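Metallo-carboxypeptidase (Pseudomonas aeruginosa, PDB 4A39) probably removes C-terminal amino acids from peptides as a zinc-dependent carboxypeptidase of the M14 family, related to mammalian cytosolic carboxypeptidases. Local coordinates at residues 98-103 / 107-112; 244-249 / 253-258. All blocks are in the same frame, centred on the assembly; numbering follows the deposited sequence.

Interaction 1 (98-103 / 107-112); sequences VPSQYD and LHFQLE
Gln101, His108 and Gln110 bury the largest areas in this contact, an antiparallel beta hairpin in the mixed sheet of the N-terminal domain. Gln101 and His108 form a hydrogen-bonded pair: His108 N donates to Gln101 O and Gln101 N to His108 O, both at 2.8 Å. Towards the open end of the hairpin, the ladder gains a rung from Gln110 N to the carbonyl of Pro99.

The face bearing Ser100 and Phe109 is the more apolar. Phe109, whose ring meets those of Phe67 and Phe120, places its CB 3.9 Å from Val98 CG2. Ser100 OG, itself fixed by Val98 O and by Ala86 N, in the loop just before strand 87-89, sits 3.3 Å from Phe109 CB.

On the face bearing Gln101, His108 and Gln110, the imidazole of His108 is turned nearly parallel to the Gln101 amide plane, and Gln101 OE1 lies 3.6 Å from His108 CB. At its far end His108 NE2 hydrogen-bonds Asp105 OD2 in the turn, where Asp103 OD1 also accepts from Asp105 N.

On this same face the two glutamines join diagonally. Both have CG anti to the carbonyl carbon and bend at chi2 (80° in Gln101, 79° in Gln110), so the chains fold over the sheet and bring their amides together from opposite directions. The primary amides then form a cyclic pair, the planes 24° apart, each carbonyl oxygen being met in its plane on a lone pair. Two bonds shared by one pair of groups should hinder rotation of either amide about chi3. Gln110 NE2 gives a hydrogen to Gln101 OE1 at 2.9 Å, and the reciprocal bond, Gln101 NE2 to Gln110 OE1, spans 3.1 Å.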
loop_
_atom_site.group_PDB
_atom_site.type_symbol
_atom_site.label_atom_id
_atom_site.label_comp_id
_atom_site.label_asym_id
_atom_site.label_seq_id
_atom_site.Cartn_x
_atom_site.Cartn_y
_atom_site.Cartn_z
ATOM N N VAL A 98 -11.409 15.526 6.757
ATOM C CA VAL A 98 -12.048 16.839 6.710
ATOM C C VAL A 98 -13.119 16.870 5.622
ATOM O O VAL A 98 -13.026 16.158 4.624
ATOM C CB VAL A 98 -11.017 17.960 6.434
ATOM C CG1 VAL A 98 -10.051 18.080 7.607
ATOM C CG2 VAL A 98 -10.256 17.666 5.143
ATOM N N PRO A 99 -14.159 17.696 5.808
ATOM C CA PRO A 99 -15.249 17.816 4.834
ATOM C C PRO A 99 -14.718 18.077 3.426
ATOM O O PRO A 99 -13.975 19.036 3.202
ATOM C CB PRO A 99 -16.063 18.991 5.373
ATOM C CG PRO A 99 -15.887 18.862 6.850
ATOM C CD PRO A 99 -14.406 18.550 6.983
ATOM N N SER A 100 -15.107 17.228 2.481
ATOM C CA SER A 100 -14.650 17.368 1.103
ATOM C C SER A 100 -15.784 17.154 0.106
ATOM O O SER A 100 -16.732 16.420 0.384
ATOM C CB SER A 100 -13.535 16.355 0.825
ATOM O OG SER A 100 -12.532 16.420 1.825
ATOM N N GLN A 101 -15.682 17.810 -1.049
ATOM C CA GLN A 101 -16.678 17.677 -2.111
ATOM C C GLN A 101 -15.937 17.649 -3.441
ATOM O O GLN A 101 -14.800 18.118 -3.535
ATOM C CB GLN A 101 -17.648 18.862 -2.123
ATOM C CG GLN A 101 -18.213 19.273 -0.777
ATOM C CD GLN A 101 -17.248 20.123 0.024
ATOM O OE1 GLN A 101 -16.596 21.023 -0.518
ATOM N NE2 GLN A 101 -17.166 19.858 1.322
ATOM N N TYR A 102 -16.587 17.114 -4.470
ATOM C CA TYR A 102 -15.987 17.034 -5.794
ATOM C C TYR A 102 -16.942 17.492 -6.897
ATOM O O TYR A 102 -18.087 17.042 -6.968
ATOM C CB TYR A 102 -15.538 15.592 -6.079
ATOM C CG TYR A 102 -14.904 15.406 -7.444
ATOM C CD1 TYR A 102 -13.683 16.004 -7.754
ATOM C CD2 TYR A 102 -15.536 14.650 -8.429
ATOM C CE1 TYR A 102 -13.105 15.852 -9.020
ATOM C CE2 TYR A 102 -14.969 14.493 -9.695
ATOM C CZ TYR A 102 -13.757 15.095 -9.982
ATOM O OH TYR A 102 -13.198 14.940 -11.233
ATOM N N ASP A 103 -16.469 18.400 -7.745
ATOM C CA ASP A 103 -17.256 18.885 -8.877
ATOM C C ASP A 103 -16.327 19.235 -10.040
ATOM O O ASP A 103 -15.141 18.918 -10.007
ATOM C CB ASP A 103 -18.120 20.094 -8.487
ATOM C CG ASP A 103 -17.314 21.239 -7.916
ATOM O OD1 ASP A 103 -16.161 21.432 -8.349
ATOM O OD2 ASP A 103 -17.845 21.962 -7.044
ATOM N N LEU A 107 -11.337 18.965 -6.519
ATOM C CA LEU A 107 -11.596 18.462 -5.172
ATOM C C LEU A 107 -11.516 19.647 -4.225
ATOM O O LEU A 107 -10.567 20.428 -4.289
ATOM C CB LEU A 107 -10.544 17.426 -4.751
ATOM C CG LEU A 107 -10.727 16.857 -3.335
ATOM C CD1 LEU A 107 -11.905 15.893 -3.330
ATOM C CD2 LEU A 107 -9.467 16.146 -2.879
ATOM N N HIS A 108 -12.512 19.776 -3.352
ATOM C CA HIS A 108 -12.548 20.861 -2.382
ATOM C C HIS A 108 -12.623 20.295 -0.970
ATOM O O HIS A 108 -13.265 19.275 -0.739
ATOM C CB HIS A 108 -13.784 21.746 -2.594
ATOM C CG HIS A 108 -13.975 22.205 -4.006
ATOM N ND1 HIS A 108 -14.796 21.551 -4.900
ATOM C CD2 HIS A 108 -13.439 23.250 -4.680
ATOM C CE1 HIS A 108 -14.758 22.175 -6.066
ATOM N NE2 HIS A 108 -13.940 23.208 -5.959
ATOM N N PHE A 109 -11.951 20.953 -0.031
ATOM C CA PHE A 109 -12.026 20.553 1.365
ATOM C C PHE A 109 -11.831 21.782 2.247
ATOM O O PHE A 109 -11.126 22.724 1.871
ATOM C CB PHE A 109 -11.043 19.408 1.699
ATOM C CG PHE A 109 -9.629 19.616 1.221
ATOM C CD1 PHE A 109 -8.683 20.228 2.040
ATOM C CD2 PHE A 109 -9.223 19.116 -0.013
ATOM C CE1 PHE A 109 -7.348 20.332 1.639
ATOM C CE2 PHE A 109 -7.886 19.216 -0.425
ATOM C CZ PHE A 109 -6.951 19.824 0.404
ATOM N N GLN A 110 -12.495 21.785 3.401
ATOM C CA GLN A 110 -12.428 22.920 4.311
ATOM C C GLN A 110 -12.013 22.567 5.732
ATOM O O GLN A 110 -12.282 21.467 6.229
ATOM C CB GLN A 110 -13.785 23.639 4.370
ATOM C CG GLN A 110 -14.399 24.024 3.021
ATOM C CD GLN A 110 -15.067 22.857 2.310
ATOM O OE1 GLN A 110 -15.825 22.098 2.913
ATOM N NE2 GLN A 110 -14.795 22.719 1.015
ATOM N N LEU A 111 -11.374 23.527 6.392
ATOM C CA LEU A 111 -10.934 23.358 7.768
ATOM C C LEU A 111 -10.726 24.698 8.448
ATOM O O LEU A 111 -10.186 25.630 7.851
ATOM C CB LEU A 111 -9.611 22.584 7.824
ATOM C CG LEU A 111 -8.971 22.452 9.214
ATOM C CD1 LEU A 111 -9.813 21.523 10.085
ATOM C CD2 LEU A 111 -7.556 21.909 9.081
ATOM N N GLU A 112 -11.184 24.807 9.692
ATOM C CA GLU A 112 -10.942 26.007 10.483
ATOM C C GLU A 112 -9.900 25.454 11.452
ATOM O O GLU A 112 -10.246 24.866 12.482
ATOM C CB GLU A 112 -12.190 26.446 11.247
ATOM C CG GLU A 112 -11.985 27.752 11.999
ATOM C CD GLU A 112 -13.180 28.150 12.836
ATOM O OE1 GLU A 112 -14.312 28.105 12.317
ATOM O OE2 GLU A 112 -12.983 28.519 14.013
#

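Interaction 2 (244-249 / 253-258); sequences LEPSAE and EVWFVQ
Pro246 sets its pyrrolidine ring against three side chains of helix 252-264, Val254, Trp255 and Gln258, in a loop-on-helix packing within the zinc carboxypeptidase domain. Its CB meets Val254 CG1 at 4.0 Å, while CG lies equally far from Trp255 CE3. Val254 and Gln258 stand one turn apart on the helix, and both, with Trp255, touch the proline ring. The amide of Gln258 crosses that ring at about a right angle, with OE1 3.6 Å from Pro246 CG. Gln258 NE2 is bonded to the carbonyl oxygen of Trp243, just before the segment, which holds this amide beside the proline. The Val254 side chain is about 9 Å from that of the zinc ligand His180 and about 11 Å from the bound inhibitor, so the contact lies near the active site but not in it.

The carbonyl of Pro246 comes next: its O lies at the edge of the indole, near the ring plane, 3.6 Å from Trp255 CE3. Ser247 turns its side chain from the helix and contributes mainly backbone. Its N is bonded to Ser251 OG and its OG to Arg250 N, so the loop is tied to the residues that lead into the helix.

Ala248 ends the contact over the face of the indole. Its CB stands 4.0 Å from the centroid of the five-membered ring and just 1° from the ring normal, a CH-pi contact. Trp255 CG is anti to the backbone N (chi1 178°), which carries the indole out from the helix to pass beside Pro246 with one face against Ala248.

Direct contact between the segments is mainly van der Waals and CH-pi, while the bonds to Trp243, Arg250 and Ser251 fix the loop's position, so the fit probably rests on shape.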
loop_
_atom_site.group_PDB
_atom_site.type_symbol
_atom_site.label_atom_id
_atom_site.label_comp_id
_atom_site.label_asym_id
_atom_site.label_seq_id
_atom_site.Cartn_x
_atom_site.Cartn_y
_atom_site.Cartn_z
ATOM N N LEU A 244 6.228 -9.519 -16.460
ATOM C CA LEU A 244 6.398 -10.443 -17.570
ATOM C C LEU A 244 7.761 -10.203 -18.215
ATOM O O LEU A 244 8.410 -11.138 -18.689
ATOM C CB LEU A 244 5.281 -10.245 -18.599
ATOM C CG LEU A 244 5.174 -11.280 -19.719
ATOM C CD1 LEU A 244 5.016 -12.679 -19.124
ATOM C CD2 LEU A 244 3.984 -10.933 -20.604
ATOM N N GLU A 245 8.199 -8.947 -18.218
ATOM C CA GLU A 245 9.479 -8.578 -18.815
ATOM C C GLU A 245 10.221 -7.526 -17.984
ATOM O O GLU A 245 10.332 -6.362 -18.386
ATOM C CB GLU A 245 9.252 -8.052 -20.234
ATOM C CG GLU A 245 8.533 -9.037 -21.142
ATOM C CD GLU A 245 8.153 -8.439 -22.481
ATOM O OE1 GLU A 245 7.391 -7.450 -22.500
ATOM O OE2 GLU A 245 8.611 -8.963 -23.520
ATOM N N PRO A 246 10.745 -7.927 -16.814
ATOM C CA PRO A 246 11.477 -7.016 -15.930
ATOM C C PRO A 246 12.827 -6.598 -16.503
ATOM O O PRO A 246 13.382 -7.270 -17.373
ATOM C CB PRO A 246 11.604 -7.817 -14.638
ATOM C CG PRO A 246 11.706 -9.215 -15.131
ATOM C CD PRO A 246 10.650 -9.269 -16.213
ATOM N N SER A 247 13.352 -5.489 -15.996
ATOM C CA SER A 247 14.619 -4.946 -16.464
ATOM C C SER A 247 15.508 -4.487 -15.318
ATOM O O SER A 247 15.070 -3.755 -14.435
ATOM C CB SER A 247 14.342 -3.764 -17.397
ATOM O OG SER A 247 15.511 -3.013 -17.636
ATOM N N ALA A 248 16.765 -4.915 -15.331
ATOM C CA ALA A 248 17.691 -4.521 -14.284
ATOM C C ALA A 248 17.949 -3.018 -14.402
ATOM O O ALA A 248 18.359 -2.372 -13.435
ATOM C CB ALA A 248 19.001 -5.292 -14.430
ATOM N N GLU A 249 17.681 -2.481 -15.588
ATOM C CA GLU A 249 17.892 -1.063 -15.860
ATOM C C GLU A 249 16.669 -0.192 -15.596
ATOM O O GLU A 249 16.765 0.841 -14.934
ATOM C CB GLU A 249 18.335 -0.885 -17.319
ATOM C CG GLU A 249 18.582 0.561 -17.725
ATOM C CD GLU A 249 19.098 0.687 -19.154
ATOM O OE1 GLU A 249 19.168 -0.339 -19.858
ATOM O OE2 GLU A 249 19.429 1.819 -19.577
ATOM N N GLU A 253 13.754 -2.853 -9.203
ATOM C CA GLU A 253 13.017 -3.243 -8.010
ATOM C C GLU A 253 12.340 -4.599 -8.214
ATOM O O GLU A 253 12.369 -5.461 -7.335
ATOM C CB GLU A 253 11.970 -2.177 -7.676
ATOM C CG GLU A 253 12.564 -0.803 -7.376
ATOM C CD GLU A 253 12.708 0.097 -8.602
ATOM O OE1 GLU A 253 12.487 -0.362 -9.748
ATOM O OE2 GLU A 253 13.048 1.283 -8.411
ATOM N N VAL A 254 11.735 -4.785 -9.381
ATOM C CA VAL A 254 11.051 -6.035 -9.695
ATOM C C VAL A 254 12.051 -7.117 -10.103
ATOM O O VAL A 254 11.890 -8.288 -9.752
ATOM C CB VAL A 254 10.011 -5.812 -10.819
ATOM C CG1 VAL A 254 9.484 -7.147 -11.332
ATOM C CG2 VAL A 254 8.855 -4.973 -10.274
ATOM N N TRP A 255 13.086 -6.721 -10.835
ATOM C CA TRP A 255 14.121 -7.656 -11.271
ATOM C C TRP A 255 14.740 -8.341 -10.051
ATOM O O TRP A 255 14.998 -9.550 -10.057
ATOM C CB TRP A 255 15.196 -6.902 -12.064
ATOM C CG TRP A 255 16.334 -7.761 -12.522
ATOM C CD1 TRP A 255 17.460 -8.080 -11.816
ATOM C CD2 TRP A 255 16.441 -8.436 -13.777
ATOM N NE1 TRP A 255 18.262 -8.914 -12.558
ATOM C CE2 TRP A 255 17.661 -9.149 -13.766
ATOM C CE3 TRP A 255 15.624 -8.509 -14.913
ATOM C CZ2 TRP A 255 18.083 -9.928 -14.848
ATOM C CZ3 TRP A 255 16.045 -9.283 -15.990
ATOM C CH2 TRP A 255 17.264 -9.983 -15.949
ATOM N N PHE A 256 14.969 -7.552 -9.008
ATOM C CA PHE A 256 15.542 -8.033 -7.756
ATOM C C PHE A 256 14.677 -9.113 -7.120
ATOM O O PHE A 256 15.153 -10.209 -6.820
ATOM C CB PHE A 256 15.696 -6.860 -6.778
ATOM C CG PHE A 256 15.923 -7.278 -5.348
ATOM C CD1 PHE A 256 17.033 -8.038 -4.992
ATOM C CD2 PHE A 256 15.029 -6.894 -4.352
ATOM C CE1 PHE A 256 17.250 -8.409 -3.660
ATOM C CE2 PHE A 256 15.236 -7.259 -3.025
ATOM C CZ PHE A 256 16.350 -8.018 -2.679
ATOM N N VAL A 257 13.403 -8.805 -6.912
ATOM C CA VAL A 257 12.504 -9.765 -6.282
ATOM C C VAL A 257 12.373 -11.062 -7.067
ATOM O O VAL A 257 12.397 -12.143 -6.477
ATOM C CB VAL A 257 11.107 -9.151 -6.052
ATOM C CG1 VAL A 257 10.173 -10.185 -5.432
ATOM C CG2 VAL A 257 11.232 -7.942 -5.135
ATOM N N GLN A 258 12.244 -10.969 -8.387
ATOM C CA GLN A 258 12.121 -12.174 -9.200
ATOM C C GLN A 258 13.352 -13.074 -9.094
ATOM O O GLN A 258 13.231 -14.296 -9.118
ATOM C CB GLN A 258 11.848 -11.816 -10.665
ATOM C CG GLN A 258 10.396 -11.411 -10.917
ATOM C CD GLN A 258 10.036 -11.342 -12.392
ATOM O OE1 GLN A 258 10.583 -12.080 -13.214
ATOM N NE2 GLN A 258 9.089 -10.470 -12.730
#

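In the fold
From the N terminus, the chain first builds the mixed sheet of the N-terminal domain, where interaction 1 closes the tight turn between strands 96-103 and 106-111. Strand 118-121 completes that sheet, and helix 128-138 follows before the strands of the carboxypeptidase sheet. Well after the zinc ligands His180 and Glu183, and just past the inhibitor-pocket residues Asn240 and Arg241, interaction 2 closes a second short loop by folding 244-249 back onto the start of helix 252-264; the ligand His273 comes later. The two contacts neither nest nor cross. Their centres lie 40 Å apart on opposite sides of the chain's centre, each tying together neighbouring elements within its own domain.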